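Local coordinates for hypothetical protein AF1796 (Archaeoglobus fulgidus, PDB 1VIM) that is of unknown function but belongs to the PHI subfamily of SIS proteins and may be a sugar-phosphate isomerase, at residues S46-F51 with T88-L93. Residues are numbered along the deposited sequence; the frame is centred on the assembly and turned at random. Where two conformers were deposited one is given.
Sequences SARSIF and TDQDVL
R48 grips the carboxylate of D91 side-on: NE gives a nearly straight bond to OD1 at 2.9 Å, and NH2 reaches OD2 at 2.8 Å in a salt bridge, each oxygen offering its syn lone pair. The guanidinium and carboxylate planes are 33° apart. The arginine chain is anti at chi1 and chi2, then bends at chi3 (79°), which turns NE toward D91, and CG2 of T88 lies over one face of the guanidinium, 3.4 Å from NH2. D91 OD2 also accepts from T88 N and, from above the carboxylate plane, from T88 OG1, while S49 N adds a weak bond to OD1. Behind this, T88 to D91 form a type I turn, and T88 OG1 takes the N-H of Q90 in an ST turn. Q90 O in turn receives R48 N at 2.9 Å. Past the ion pair the chains become parallel strands, with V92 N bonded to S49 O and F51 N to V92 O (2.8 Å). A47 CB presses tightly on V92 CG1 at 3.5 Å, and I50 CG1 lies against that same methyl. The contact thus joins the starts of neighbouring strands 50-53 and 92-96, second and third of the five-stranded parallel SIS sheet, where L93 packs on helix 103-115 and F51 meets Y77 of strand 76-78.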
loop_
_atom_site.group_PDB
_atom_site.type_symbol
_atom_site.label_atom_id
_atom_site.label_comp_id
_atom_site.label_asym_id
_atom_site.label_seq_id
_atom_site.Cartn_x
_atom_site.Cartn_y
_atom_site.Cartn_z
ATOM N N SER A 46 13.347 -2.417 -24.504
ATOM C CA SER A 46 12.993 -1.498 -25.596
ATOM C C SER A 46 11.848 -0.541 -25.250
ATOM O O SER A 46 11.614 0.451 -25.923
ATOM C CB SER A 46 12.658 -2.257 -26.877
ATOM O OG SER A 46 13.656 -3.217 -27.143
ATOM N N ALA A 47 11.113 -0.837 -24.191
ATOM C CA ALA A 47 10.026 0.014 -23.766
ATOM C C ALA A 47 10.542 1.364 -23.268
ATOM O O ALA A 47 11.648 1.468 -22.727
ATOM C CB ALA A 47 9.302 -0.677 -22.656
ATOM N N ARG A 48 9.715 2.383 -23.391
ATOM C CA ARG A 48 9.998 3.645 -22.724
ATOM C C ARG A 48 10.031 3.463 -21.210
ATOM O O ARG A 48 10.970 3.889 -20.548
ATOM C CB ARG A 48 8.925 4.643 -23.104
ATOM C CG ARG A 48 9.044 5.982 -22.417
ATOM C CD ARG A 48 7.874 6.941 -22.719
ATOM N NE ARG A 48 6.735 6.555 -21.895
ATOM C CZ ARG A 48 5.980 7.384 -21.187
ATOM N NH1 ARG A 48 6.161 8.714 -21.241
ATOM N NH2 ARG A 48 5.027 6.862 -20.406
ATOM N N SER A 49 8.987 2.831 -20.671
ATOM C CA SER A 49 8.935 2.501 -19.254
ATOM C C SER A 49 8.120 1.242 -19.067
ATOM O O SER A 49 7.395 0.829 -19.967
ATOM C CB SER A 49 8.358 3.621 -18.402
ATOM O OG SER A 49 8.753 4.914 -18.771
ATOM N N ILE A 50 8.306 0.610 -17.909
ATOM C CA ILE A 50 7.708 -0.672 -17.597
ATOM C C ILE A 50 6.699 -0.446 -16.487
ATOM O O ILE A 50 6.984 0.225 -15.492
ATOM C CB ILE A 50 8.786 -1.694 -17.141
ATOM C CG1 ILE A 50 9.861 -1.834 -18.230
ATOM C CG2 ILE A 50 8.141 -3.044 -16.797
ATOM C CD1 ILE A 50 11.263 -1.619 -17.725
ATOM N N PHE A 51 5.514 -1.017 -16.682
ATOM C CA PHE A 51 4.483 -0.990 -15.665
ATOM C C PHE A 51 4.219 -2.422 -15.253
ATOM O O PHE A 51 4.226 -3.321 -16.127
ATOM C CB PHE A 51 3.195 -0.388 -16.232
ATOM C CG PHE A 51 3.272 1.098 -16.530
ATOM C CD1 PHE A 51 4.093 1.608 -17.543
ATOM C CD2 PHE A 51 2.473 1.997 -15.827
ATOM C CE1 PHE A 51 4.143 2.977 -17.800
ATOM C CE2 PHE A 51 2.494 3.352 -16.105
ATOM C CZ PHE A 51 3.333 3.848 -17.065
ATOM N N THR A 88 1.445 4.690 -21.835
ATOM C CA THR A 88 1.363 5.119 -23.230
ATOM C C THR A 88 1.667 3.967 -24.169
ATOM O O THR A 88 2.118 2.891 -23.749
ATOM C CB THR A 88 2.398 6.248 -23.534
ATOM O OG1 THR A 88 3.729 5.694 -23.553
ATOM C CG2 THR A 88 2.340 7.368 -22.495
ATOM N N ASP A 89 1.519 4.246 -25.466
ATOM C CA ASP A 89 1.793 3.250 -26.496
ATOM C C ASP A 89 3.292 2.938 -26.709
ATOM O O ASP A 89 3.615 2.109 -27.581
ATOM C CB ASP A 89 1.080 3.612 -27.813
ATOM C CG ASP A 89 1.583 4.890 -28.448
ATOM O OD1 ASP A 89 2.668 5.392 -28.083
ATOM O OD2 ASP A 89 0.920 5.440 -29.369
ATOM N N GLN A 90 4.190 3.554 -25.935
ATOM C CA GLN A 90 5.600 3.180 -25.977
ATOM C C GLN A 90 6.017 2.316 -24.793
ATOM O O GLN A 90 7.199 1.954 -24.673
ATOM C CB GLN A 90 6.480 4.421 -25.991
ATOM C CG GLN A 90 6.278 5.279 -27.240
ATOM C CD GLN A 90 7.435 6.220 -27.454
ATOM O OE1 GLN A 90 8.212 6.489 -26.537
ATOM N NE2 GLN A 90 7.585 6.687 -28.691
ATOM N N ASP A 91 5.067 2.008 -23.904
ATOM C CA ASP A 91 5.394 1.300 -22.679
ATOM C C ASP A 91 5.087 -0.191 -22.779
ATOM O O ASP A 91 4.488 -0.663 -23.741
ATOM C CB ASP A 91 4.627 1.959 -21.517
ATOM C CG ASP A 91 4.986 3.394 -21.356
ATOM O OD1 ASP A 91 6.201 3.752 -21.479
ATOM O OD2 ASP A 91 4.128 4.257 -21.106
ATOM N N VAL A 92 5.504 -0.926 -21.758
ATOM C CA VAL A 92 5.150 -2.327 -21.647
ATOM C C VAL A 92 4.547 -2.571 -20.273
ATOM O O VAL A 92 5.044 -2.057 -19.275
ATOM C CB VAL A 92 6.355 -3.245 -21.924
ATOM C CG1 VAL A 92 7.448 -3.055 -20.910
ATOM C CG2 VAL A 92 5.920 -4.719 -21.989
ATOM N N LEU A 93 3.484 -3.346 -20.250
ATOM C CA LEU A 93 2.844 -3.787 -19.018
ATOM C C LEU A 93 3.199 -5.240 -18.817
ATOM O O LEU A 93 3.081 -6.047 -19.753
ATOM C CB LEU A 93 1.328 -3.655 -19.171
ATOM C CG LEU A 93 0.461 -4.136 -18.000
ATOM C CD1 LEU A 93 0.773 -3.365 -16.684
ATOM C CD2 LEU A 93 -0.994 -3.978 -18.370
#